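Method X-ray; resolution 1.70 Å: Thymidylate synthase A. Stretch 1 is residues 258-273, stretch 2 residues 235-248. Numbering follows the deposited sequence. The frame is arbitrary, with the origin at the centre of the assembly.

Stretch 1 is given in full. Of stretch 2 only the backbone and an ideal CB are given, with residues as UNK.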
ATOM      1  N   ILE A 258      -6.106  18.700 -21.866  1.00 20.81           N
ATOM      2  CA  ILE A 258      -7.512  18.308 -21.614  1.00 19.55           C
ATOM      3  C   ILE A 258      -8.299  17.988 -22.854  1.00 20.34           C
ATOM      4  O   ILE A 258      -9.118  17.088 -22.833  1.00 21.14           O
ATOM      5  CB  ILE A 258      -8.228  19.358 -20.650  1.00 17.49           C
ATOM      6  CG1 ILE A 258      -9.531  18.782 -20.147  1.00 23.75           C
ATOM      7  CG2 ILE A 258      -8.398  20.671 -21.295  1.00 15.95           C
ATOM      8  CD1 ILE A 258      -9.315  17.455 -19.290  1.00 24.57           C
ATOM      9  N   ASP A 259      -8.017  18.648 -23.988  1.00 21.70           N
ATOM     10  CA  ASP A 259      -8.735  18.363 -25.222  1.00 21.19           C
ATOM     11  C   ASP A 259      -8.363  17.031 -25.815  1.00 22.50           C
ATOM     12  O   ASP A 259      -9.071  16.566 -26.669  1.00 24.70           O
ATOM     13  CB  ASP A 259      -8.489  19.502 -26.216  1.00 26.73           C
ATOM     14  CG  ASP A 259      -8.774  20.870 -25.545  1.00 38.86           C
ATOM     15  OD1 ASP A 259      -9.957  21.029 -25.069  1.00 37.37           O
ATOM     16  OD2 ASP A 259      -7.794  21.655 -25.319  1.00 41.26           O
ATOM     17  N   ASP A 260      -7.446  16.278 -25.176  1.00 21.77           N
ATOM     18  CA  ASP A 260      -7.107  14.964 -25.766  1.00 22.30           C
ATOM     19  C   ASP A 260      -7.960  13.803 -25.183  1.00 22.24           C
ATOM     20  O   ASP A 260      -7.688  12.633 -25.446  1.00 21.73           O
ATOM     21  CB  ASP A 260      -5.606  14.639 -25.576  1.00 23.82           C
ATOM     22  CG  ASP A 260      -4.721  15.544 -26.379  1.00 24.42           C
ATOM     23  OD1 ASP A 260      -5.048  15.829 -27.530  1.00 28.53           O
ATOM     24  OD2 ASP A 260      -3.715  16.028 -25.874  1.00 25.29           O
ATOM     25  N   PHE A 261      -8.984  14.152 -24.386  1.00 19.82           N
ATOM     26  CA  PHE A 261      -9.776  13.149 -23.705  1.00 19.76           C
ATOM     27  C   PHE A 261     -11.254  13.458 -23.947  1.00 22.01           C
ATOM     28  O   PHE A 261     -11.653  14.558 -23.737  1.00 25.12           O
ATOM     29  CB  PHE A 261      -9.524  13.300 -22.188  1.00 17.90           C
ATOM     30  CG  PHE A 261      -8.086  13.024 -21.776  1.00 15.43           C
ATOM     31  CD1 PHE A 261      -7.654  11.728 -21.579  1.00 16.54           C
ATOM     32  CD2 PHE A 261      -7.211  14.042 -21.643  1.00 16.57           C
ATOM     33  CE1 PHE A 261      -6.312  11.458 -21.253  1.00 17.26           C
ATOM     34  CE2 PHE A 261      -5.836  13.820 -21.298  1.00 17.92           C
ATOM     35  CZ  PHE A 261      -5.387  12.467 -21.107  1.00 17.51           C
ATOM     36  N   LYS A 262     -12.075  12.483 -24.269  1.00 23.78           N
ATOM     37  CA  LYS A 262     -13.479  12.776 -24.446  1.00 26.19           C
ATOM     38  C   LYS A 262     -14.188  11.472 -24.082  1.00 25.25           C
ATOM     39  O   LYS A 262     -13.736  10.408 -24.481  1.00 25.11           O
ATOM     40  CB  LYS A 262     -13.716  13.189 -25.941  1.00 37.19           C
ATOM     41  CG  LYS A 262     -14.894  12.581 -26.620  1.00 55.06           C
ATOM     42  CD  LYS A 262     -14.941  13.014 -28.091  1.00 76.89           C
ATOM     43  CE  LYS A 262     -16.388  13.060 -28.625  1.00 93.02           C
ATOM     44  NZ  LYS A 262     -16.499  13.809 -29.927  1.00 97.33           N
ATOM     45  N   LEU A 263     -15.236  11.577 -23.263  1.00 22.72           N
ATOM     46  CA  LEU A 263     -16.064  10.481 -22.854  1.00 22.78           C
ATOM     47  C   LEU A 263     -17.188  10.457 -23.791  1.00 22.61           C
ATOM     48  O   LEU A 263     -17.895  11.429 -23.895  1.00 27.70           O
ATOM     49  CB  LEU A 263     -16.627  10.798 -21.503  1.00 24.53           C
ATOM     50  CG  LEU A 263     -16.800   9.693 -20.496  1.00 25.52           C
ATOM     51  CD1 LEU A 263     -15.518   8.789 -20.490  1.00 21.48           C
ATOM     52  CD2 LEU A 263     -17.096  10.351 -19.115  1.00 24.82           C
ATOM     53  N   ILE A 264     -17.510   9.311 -24.329  1.00 22.97           N
ATOM     54  CA  ILE A 264     -18.538   9.212 -25.317  1.00 24.67           C
ATOM     55  C   ILE A 264     -19.637   8.329 -24.872  1.00 24.97           C
ATOM     56  O   ILE A 264     -19.436   7.197 -24.461  1.00 25.81           O
ATOM     57  CB  ILE A 264     -17.934   8.550 -26.621  1.00 28.32           C
ATOM     58  CG1 ILE A 264     -16.830   9.432 -27.205  1.00 29.23           C
ATOM     59  CG2 ILE A 264     -19.001   8.224 -27.648  1.00 29.89           C
ATOM     60  CD1 ILE A 264     -15.816   8.556 -27.879  1.00 36.30           C
ATOM     61  N   ASN A 265     -20.838   8.835 -25.059  1.00 24.98           N
ATOM     62  CA  ASN A 265     -22.059   8.104 -24.717  1.00 23.18           C
ATOM     63  C   ASN A 265     -22.157   7.889 -23.183  1.00 19.62           C
ATOM     64  O   ASN A 265     -22.654   6.859 -22.713  1.00 21.81           O
ATOM     65  CB  ASN A 265     -22.066   6.763 -25.445  1.00 36.73           C
ATOM     66  CG  ASN A 265     -23.351   6.011 -25.256  1.00 69.97           C
ATOM     67  OD1 ASN A 265     -24.443   6.543 -25.466  1.00 77.09           O
ATOM     68  ND2 ASN A 265     -23.234   4.771 -24.800  1.00 82.85           N
ATOM     69  N   TYR A 266     -21.819   8.926 -22.432  1.00 18.00           N
ATOM     70  CA  TYR A 266     -21.919   8.755 -20.961  1.00 18.74           C
ATOM     71  C   TYR A 266     -23.340   8.977 -20.434  1.00 20.42           C
ATOM     72  O   TYR A 266     -23.732  10.106 -20.295  1.00 22.95           O
ATOM     73  CB  TYR A 266     -20.963   9.716 -20.291  1.00 17.52           C
ATOM     74  CG  TYR A 266     -20.845   9.559 -18.781  1.00 18.95           C
ATOM     75  CD1 TYR A 266     -21.257   8.382 -18.101  1.00 18.72           C
ATOM     76  CD2 TYR A 266     -20.312  10.610 -18.015  1.00 20.34           C
ATOM     77  CE1 TYR A 266     -21.138   8.235 -16.692  1.00 11.47           C
ATOM     78  CE2 TYR A 266     -20.189  10.497 -16.604  1.00 19.06           C
ATOM     79  CZ  TYR A 266     -20.627   9.280 -15.962  1.00 16.12           C
ATOM     80  OH  TYR A 266     -20.562   9.195 -14.592  1.00 16.87           O
ATOM     81  N   LYS A 267     -24.126   7.922 -20.203  1.00 19.40           N
ATOM     82  CA  LYS A 267     -25.476   8.082 -19.646  1.00 22.29           C
ATOM     83  C   LYS A 267     -25.345   7.824 -18.132  1.00 23.00           C
ATOM     84  O   LYS A 267     -24.588   6.927 -17.733  1.00 21.64           O
ATOM     85  CB  LYS A 267     -26.439   7.027 -20.196  1.00 27.54           C
ATOM     86  CG  LYS A 267     -26.810   7.166 -21.623  1.00 46.20           C
ATOM     87  CD  LYS A 267     -27.737   5.993 -21.960  1.00 66.81           C
ATOM     88  CE  LYS A 267     -28.263   6.092 -23.380  1.00 89.31           C
ATOM     89  NZ  LYS A 267     -29.286   5.032 -23.683  1.00100.00           N
ATOM     90  N   HIS A 268     -26.074   8.554 -17.308  1.00 21.18           N
ATOM     91  CA  HIS A 268     -25.958   8.367 -15.846  1.00 20.18           C
ATOM     92  C   HIS A 268     -27.255   8.870 -15.183  1.00 21.38           C
ATOM     93  O   HIS A 268     -28.051   9.523 -15.878  1.00 20.19           O
ATOM     94  CB  HIS A 268     -24.818   9.223 -15.377  1.00 19.81           C
ATOM     95  CG  HIS A 268     -24.946  10.644 -15.834  1.00 21.71           C
ATOM     96  ND1 HIS A 268     -25.758  11.564 -15.178  1.00 23.64           N
ATOM     97  CD2 HIS A 268     -24.376  11.316 -16.858  1.00 22.01           C
ATOM     98  CE1 HIS A 268     -25.688  12.731 -15.782  1.00 23.10           C
ATOM     99  NE2 HIS A 268     -24.866  12.610 -16.809  1.00 22.97           N
ATOM    100  N   GLY A 269     -27.476   8.524 -13.905  1.00 18.65           N
ATOM    101  CA  GLY A 269     -28.699   8.978 -13.199  1.00 17.16           C
ATOM    102  C   GLY A 269     -28.597  10.461 -12.806  1.00 16.19           C
ATOM    103  O   GLY A 269     -27.601  11.177 -13.071  1.00 15.25           O
ATOM    104  N   ASP A 270     -29.718  10.968 -12.364  1.00 17.80           N
ATOM    105  CA  ASP A 270     -29.864  12.379 -11.957  1.00 18.59           C
ATOM    106  C   ASP A 270     -29.043  12.826 -10.745  1.00 19.09           C
ATOM    107  O   ASP A 270     -28.695  12.016  -9.837  1.00 20.65           O
ATOM    108  CB  ASP A 270     -31.352  12.660 -11.761  1.00 20.68           C
ATOM    109  CG  ASP A 270     -32.160  12.585 -13.098  1.00 22.31           C
ATOM    110  OD1 ASP A 270     -31.567  12.706 -14.197  1.00 20.79           O
ATOM    111  OD2 ASP A 270     -33.391  12.442 -13.050  1.00 30.73           O
ATOM    112  N   LYS A 271     -28.888  14.144 -10.612  1.00 18.35           N
ATOM    113  CA  LYS A 271     -28.064  14.697  -9.578  1.00 19.34           C
ATOM    114  C   LYS A 271     -28.594  14.498  -8.219  1.00 20.12           C
ATOM    115  O   LYS A 271     -29.822  14.642  -7.986  1.00 19.96           O
ATOM    116  CB  LYS A 271     -27.920  16.201  -9.834  1.00 25.95           C
ATOM    117  CG  LYS A 271     -27.077  16.913  -8.813  1.00 23.90           C
ATOM    118  CD  LYS A 271     -25.850  17.305  -9.531  1.00 27.63           C
ATOM    119  CE  LYS A 271     -24.997  18.203  -8.705  1.00 50.82           C
ATOM    120  NZ  LYS A 271     -23.609  18.001  -9.222  1.00 81.02           N
ATOM    121  N   LEU A 272     -27.705  14.171  -7.311  1.00 21.66           N
ATOM    122  CA  LEU A 272     -28.067  14.001  -5.895  1.00 23.41           C
ATOM    123  C   LEU A 272     -27.220  15.025  -5.174  1.00 23.22           C
ATOM    124  O   LEU A 272     -26.054  15.135  -5.492  1.00 24.97           O
ATOM    125  CB  LEU A 272     -27.581  12.619  -5.398  1.00 25.59           C
ATOM    126  CG  LEU A 272     -28.290  11.417  -6.007  1.00 27.87           C
ATOM    127  CD1 LEU A 272     -27.421  10.158  -5.839  1.00 30.58           C
ATOM    128  CD2 LEU A 272     -29.697  11.285  -5.334  1.00 26.08           C
ATOM    129  N   LEU A 273     -27.762  15.709  -4.166  1.00 21.23           N
ATOM    130  CA  LEU A 273     -27.008  16.733  -3.454  1.00 24.41           C
ATOM    131  C   LEU A 273     -26.558  16.100  -2.107  1.00 22.26           C
ATOM    132  O   LEU A 273     -27.356  15.578  -1.388  1.00 20.21           O
ATOM    133  CB  LEU A 273     -27.932  17.940  -3.103  1.00 27.57           C
ATOM    134  CG  LEU A 273     -28.194  19.018  -4.215  1.00 33.30           C
ATOM    135  CD1 LEU A 273     -28.227  18.450  -5.500  1.00 35.83           C
ATOM    136  CD2 LEU A 273     -29.479  19.815  -3.977  1.00 32.93           C
ATOM    137  N   UNK A 235     -30.352   1.599  -5.778  1.00 21.78           N
ATOM    138  CA  UNK A 235     -31.540   1.053  -6.420  1.00 20.48           C
ATOM    139  C   UNK A 235     -31.712   1.576  -7.821  1.00 18.99           C
ATOM    140  O   UNK A 235     -32.645   1.210  -8.493  1.00 21.34           O
ATOM    141  CB  UNK A 235     -32.788   1.372  -5.594  1.00 20.48           C
ATOM    142  N   UNK A 236     -30.825   2.442  -8.258  1.00 17.01           N
ATOM    143  CA  UNK A 236     -30.954   2.980  -9.612  1.00 18.77           C
ATOM    144  C   UNK A 236     -30.536   2.068 -10.750  1.00 23.14           C
ATOM    145  O   UNK A 236     -29.776   1.086 -10.585  1.00 22.47           O
ATOM    146  CB  UNK A 236     -30.131   4.266  -9.709  1.00 18.77           C
ATOM    147  N   UNK A 237     -31.066   2.357 -11.925  1.00 24.95           N
ATOM    148  CA  UNK A 237     -30.722   1.610 -13.109  1.00 26.19           C
ATOM    149  C   UNK A 237     -29.224   1.809 -13.416  1.00 23.57           C
ATOM    150  O   UNK A 237     -28.682   2.885 -13.115  1.00 23.32           O
ATOM    151  CB  UNK A 237     -31.594   2.043 -14.289  1.00 26.19           C
ATOM    152  N   UNK A 238     -28.543   0.789 -13.954  1.00 21.90           N
ATOM    153  CA  UNK A 238     -27.107   0.890 -14.333  1.00 24.40           C
ATOM    154  C   UNK A 238     -27.038   0.812 -15.913  1.00 26.72           C
ATOM    155  O   UNK A 238     -27.649  -0.065 -16.519  1.00 28.24           O
ATOM    156  CB  UNK A 238     -26.287  -0.224 -13.679  1.00 24.40           C
ATOM    157  N   UNK A 239     -26.219   1.659 -16.524  1.00 25.19           N
ATOM    158  CA  UNK A 239     -26.066   1.740 -17.958  1.00 25.42           C
ATOM    159  C   UNK A 239     -24.730   1.154 -18.341  1.00 25.79           C
ATOM    160  O   UNK A 239     -23.938   0.783 -17.474  1.00 28.21           O
ATOM    161  CB  UNK A 239     -26.194   3.183 -18.450  1.00 25.42           C
ATOM    162  N   UNK A 240     -24.499   0.995 -19.629  1.00 22.41           N
ATOM    163  CA  UNK A 240     -23.219   0.471 -20.099  1.00 21.33           C
ATOM    164  C   UNK A 240     -22.199   1.570 -19.932  1.00 20.99           C
ATOM    165  O   UNK A 240     -22.532   2.755 -20.012  1.00 20.55           O
ATOM    166  CB  UNK A 240     -23.292  -0.005 -21.551  1.00 21.33           C
ATOM    167  N   UNK A 241     -20.935   1.191 -19.808  1.00 18.90           N
ATOM    168  CA  UNK A 241     -19.951   2.171 -19.598  1.00 18.97           C
ATOM    169  C   UNK A 241     -19.691   2.974 -20.885  1.00 20.26           C
ATOM    170  O   UNK A 241     -19.805   2.426 -21.995  1.00 20.62           O
ATOM    171  CB  UNK A 241     -18.671   1.509 -19.083  1.00 18.97           C
ATOM    172  N   UNK A 242     -19.318   4.282 -20.745  1.00 19.00           N
ATOM    173  CA  UNK A 242     -19.018   5.134 -21.890  1.00 19.60           C
ATOM    174  C   UNK A 242     -17.659   4.712 -22.434  1.00 23.96           C
ATOM    175  O   UNK A 242     -16.893   4.004 -21.770  1.00 25.68           O
ATOM    176  CB  UNK A 242     -19.030   6.616 -21.509  1.00 19.60           C
ATOM    177  N   UNK A 243     -17.356   5.075 -23.673  1.00 22.96           N
ATOM    178  CA  UNK A 243     -16.047   4.760 -24.185  1.00 24.49           C
ATOM    179  C   UNK A 243     -15.200   6.045 -23.919  1.00 24.13           C
ATOM    180  O   UNK A 243     -15.745   7.167 -23.817  1.00 27.36           O
ATOM    181  CB  UNK A 243     -16.093   4.367 -25.663  1.00 24.49           C
ATOM    182  N   UNK A 244     -13.938   5.856 -23.584  1.00 19.61           N
ATOM    183  CA  UNK A 244     -13.030   6.967 -23.373  1.00 21.21           C
ATOM    184  C   UNK A 244     -12.041   7.086 -24.589  1.00 21.57           C
ATOM    185  O   UNK A 244     -11.173   6.257 -24.807  1.00 19.83           O
ATOM    186  CB  UNK A 244     -12.270   6.775 -22.059  1.00 21.21           C
ATOM    187  N   UNK A 245     -12.234   8.108 -25.397  1.00 21.86           N
ATOM    188  CA  UNK A 245     -11.368   8.388 -26.534  1.00 20.55           C
ATOM    189  C   UNK A 245     -10.158   9.161 -25.960  1.00 19.33           C
ATOM    190  O   UNK A 245     -10.323  10.119 -25.261  1.00 21.10           O
ATOM    191  CB  UNK A 245     -12.096   9.177 -27.624  1.00 20.55           C
ATOM    192  N   UNK A 246      -8.952   8.754 -26.307  1.00 17.21           N
ATOM    193  CA  UNK A 246      -7.759   9.483 -25.885  1.00 17.88           C
ATOM    194  C   UNK A 246      -7.009   9.722 -27.214  1.00 18.87           C
ATOM    195  O   UNK A 246      -6.837   8.784 -28.020  1.00 20.92           O
ATOM    196  CB  UNK A 246      -6.927   8.718 -24.853  1.00 17.88           C
ATOM    197  N   UNK A 247      -6.524  10.940 -27.447  1.00 20.79           N
ATOM    198  CA  UNK A 247      -5.925  11.269 -28.741  1.00 19.22           C
ATOM    199  C   UNK A 247      -4.756  10.271 -29.076  1.00 21.89           C
ATOM    200  O   UNK A 247      -3.712  10.309 -28.440  1.00 21.68           O
ATOM    201  CB  UNK A 247      -5.417  12.712 -28.723  1.00 19.22           C
ATOM    202  N   UNK A 248      -4.937   9.400 -30.105  1.00 22.46           N
ATOM    203  CA  UNK A 248      -3.945   8.403 -30.561  1.00 22.31           C
ATOM    204  C   UNK A 248      -2.651   9.051 -31.019  1.00 22.37           C
ATOM    205  O   UNK A 248      -1.658   8.373 -31.144  1.00 26.40           O
ATOM    206  CB  UNK A 248      -4.521   7.563 -31.702  1.00 22.31           C
TER

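Position 235 lies out of reach of stretch 1, which places no demand on it; the residue is E235. At 236, CA-to-CB points toward stretch 1, but nothing lies within 5.5 Å of the ideal CB. Only a long side chain could span the gap, and the carbonyl of D270 calls for a donor at its end. The residue is R236, whose NH2 donates to D270 O at 2.6 Å. Its guanidinium lies between L272 CD1 over one face and D270 N over the other. The absence of a side chain on G269 leaves room for it, since an ideal CB there would come within 2.9 Å of R236 NH2.

Positions 237 and 238 do not engage stretch 1, and many residues would serve; they are E237 and Q238. At 239 the CB points toward the backbone of 267, 4.1 Å from K267 O, where a broad apolar or aromatic group could cover the extended chain. F239 does so, its CD2 3.9 Å from K267 CB. Positions 240 and 241 leave the side chain largely free, and E240 and A241 meet stretch 1 through water: one water donates to E240 O and K267 O, another donates to A241 O and accepts from N265 ND2.

At 242 the ideal CB sits tightly, 3.0 Å from I264 O and 3.6 Å from Y266 CA, so a compact apolar group is favoured; phi of -74° also admits proline. P242 packs its CG against L263 CG (3.9 Å) and Y266 CD1 (3.8 Å).

From 243 to 246 the chain pairs antiparallel with 261-264, and side chains alternate between the sheet faces. Position 243 shares a face with I264 and K262; a polar or long side chain would suit. E243 exchanges backbone hydrogen bonds with I264 (N to O 3.1 Å, O to N 2.8 Å), and its OE2 lies 3.3 Å from I264 CD1. Position 244, beside L263, favours an aliphatic group: L244 CD1 meets L263 CD1 at 4.1 Å. At 245, I264 CD1 and K262 O each lie 3.8 Å from the ideal CB, and a large, flat side chain could cover K262. W245 lies with CE3 4.0 Å from K262 CB, while its N donates to K262 O (2.9 Å). Position 246 adjoins the F261 ring and suits a branched aliphatic; I246 places CG1 3.9 Å from F261 CD1.

At 247 the CB is 3.4 Å from D260 OD1, inviting a short donor such as asparagine, serine or threonine. N247 ND2 donates to D260 OD1 at 2.7 Å. Position 248 is out of reach; it is P248.

Stretch 2, residues 235-248: EREQFEAPELWINP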
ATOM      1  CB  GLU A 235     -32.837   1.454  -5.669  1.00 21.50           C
ATOM      2  CG  GLU A 235     -33.028   0.969  -4.228  1.00 45.23           C
ATOM      3  CD  GLU A 235     -34.215   1.721  -3.469  1.00 72.26           C
ATOM      4  OE1 GLU A 235     -35.136   2.347  -4.094  1.00 49.27           O
ATOM      5  OE2 GLU A 235     -34.225   1.673  -2.211  1.00 91.90           O
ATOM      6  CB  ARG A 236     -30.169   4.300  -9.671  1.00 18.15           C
ATOM      7  CG  ARG A 236     -31.072   5.458  -9.750  1.00 34.72           C
ATOM      8  CD  ARG A 236     -30.820   6.561  -8.793  1.00 24.08           C
ATOM      9  NE  ARG A 236     -29.926   7.571  -9.230  1.00 28.43           N
ATOM     10  CZ  ARG A 236     -29.982   8.925  -9.134  1.00 29.84           C
ATOM     11  NH1 ARG A 236     -30.949   9.741  -8.642  1.00 25.34           N
ATOM     12  NH2 ARG A 236     -28.807   9.484  -9.370  1.00 28.82           N
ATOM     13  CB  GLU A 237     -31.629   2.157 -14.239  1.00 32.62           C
ATOM     14  CG  GLU A 237     -31.703   1.403 -15.523  1.00 64.69           C
ATOM     15  CD  GLU A 237     -33.038   1.639 -16.237  1.00 65.80           C
ATOM     16  OE1 GLU A 237     -33.397   2.817 -16.438  1.00 66.49           O
ATOM     17  OE2 GLU A 237     -33.731   0.642 -16.563  1.00 41.22           O
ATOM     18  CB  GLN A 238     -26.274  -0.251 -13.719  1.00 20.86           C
ATOM     19  CG  GLN A 238     -26.322  -0.236 -12.172  1.00 21.56           C
ATOM     20  CD  GLN A 238     -25.679  -1.418 -11.531  1.00 18.17           C
ATOM     21  OE1 GLN A 238     -25.003  -2.201 -12.164  1.00 22.43           O
ATOM     22  NE2 GLN A 238     -25.902  -1.571 -10.243  1.00 23.47           N
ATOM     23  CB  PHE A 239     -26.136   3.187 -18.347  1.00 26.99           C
ATOM     24  CG  PHE A 239     -27.528   3.786 -18.100  1.00 30.71           C
ATOM     25  CD1 PHE A 239     -28.677   3.105 -18.557  1.00 33.05           C
ATOM     26  CD2 PHE A 239     -27.697   4.875 -17.260  1.00 31.26           C
ATOM     27  CE1 PHE A 239     -29.960   3.497 -18.159  1.00 33.51           C
ATOM     28  CE2 PHE A 239     -28.975   5.281 -16.861  1.00 32.56           C
ATOM     29  CZ  PHE A 239     -30.094   4.571 -17.322  1.00 33.55           C
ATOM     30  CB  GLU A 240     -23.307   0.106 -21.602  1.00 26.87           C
ATOM     31  CG  GLU A 240     -24.298  -0.983 -21.905  1.00 48.64           C
ATOM     32  CD  GLU A 240     -23.915  -1.758 -23.152  1.00 85.40           C
ATOM     33  OE1 GLU A 240     -23.169  -1.201 -23.994  1.00 90.62           O
ATOM     34  OE2 GLU A 240     -24.348  -2.929 -23.283  1.00100.00           O
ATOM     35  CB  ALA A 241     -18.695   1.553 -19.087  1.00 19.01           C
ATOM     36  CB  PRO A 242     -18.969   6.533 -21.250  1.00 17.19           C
ATOM     37  CG  PRO A 242     -18.593   6.291 -19.857  1.00 16.66           C
ATOM     38  CD  PRO A 242     -19.312   5.059 -19.489  1.00 16.80           C
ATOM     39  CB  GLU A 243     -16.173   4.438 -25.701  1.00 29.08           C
ATOM     40  CG  GLU A 243     -14.930   4.511 -26.485  1.00 54.97           C
ATOM     41  CD  GLU A 243     -15.235   4.558 -27.989  1.00 86.79           C
ATOM     42  OE1 GLU A 243     -15.906   3.620 -28.490  1.00 99.02           O
ATOM     43  OE2 GLU A 243     -14.812   5.533 -28.663  1.00 85.34           O
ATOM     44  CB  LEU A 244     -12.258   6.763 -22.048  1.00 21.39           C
ATOM     45  CG  LEU A 244     -11.114   7.723 -21.870  1.00 22.62           C
ATOM     46  CD1 LEU A 244     -11.609   9.155 -21.774  1.00 24.19           C
ATOM     47  CD2 LEU A 244     -10.306   7.294 -20.597  1.00 25.96           C
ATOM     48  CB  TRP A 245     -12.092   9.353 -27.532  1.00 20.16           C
ATOM     49  CG  TRP A 245     -11.170   9.802 -28.628  1.00 20.13           C
ATOM     50  CD1 TRP A 245     -10.829   9.087 -29.728  1.00 20.92           C
ATOM     51  CD2 TRP A 245     -10.481  11.073 -28.736  1.00 19.21           C
ATOM     52  NE1 TRP A 245      -9.966   9.820 -30.524  1.00 20.50           N
ATOM     53  CE2 TRP A 245      -9.752  11.045 -29.941  1.00 19.61           C
ATOM     54  CE3 TRP A 245     -10.434  12.218 -27.946  1.00 19.03           C
ATOM     55  CZ2 TRP A 245      -8.992  12.109 -30.376  1.00 20.36           C
ATOM     56  CZ3 TRP A 245      -9.675  13.268 -28.351  1.00 19.82           C
ATOM     57  CH2 TRP A 245      -8.960  13.219 -29.574  1.00 20.32           C
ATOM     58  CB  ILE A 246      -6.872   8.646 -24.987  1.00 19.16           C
ATOM     59  CG1 ILE A 246      -7.562   8.464 -23.625  1.00 23.61           C
ATOM     60  CG2 ILE A 246      -5.522   9.441 -24.717  1.00 13.69           C
ATOM     61  CD1 ILE A 246      -6.738   7.528 -22.817  1.00 23.97           C
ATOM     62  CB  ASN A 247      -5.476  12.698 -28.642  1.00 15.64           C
ATOM     63  CG  ASN A 247      -4.890  13.274 -29.943  1.00 18.35           C
ATOM     64  OD1 ASN A 247      -4.608  12.555 -30.893  1.00 19.79           O
ATOM     65  ND2 ASN A 247      -4.524  14.564 -29.884  1.00 16.69           N
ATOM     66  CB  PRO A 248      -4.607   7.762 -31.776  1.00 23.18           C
ATOM     67  CG  PRO A 248      -5.992   8.177 -31.715  1.00 24.14           C
ATOM     68  CD  PRO A 248      -5.958   9.566 -31.130  1.00 22.58           C
TER
HETATM   69  O   HOH W   1     -22.895   5.250 -19.383  1.00 26.33           O
HETATM   70  O   HOH W   2     -21.184   2.631 -24.602  1.00 56.20           O
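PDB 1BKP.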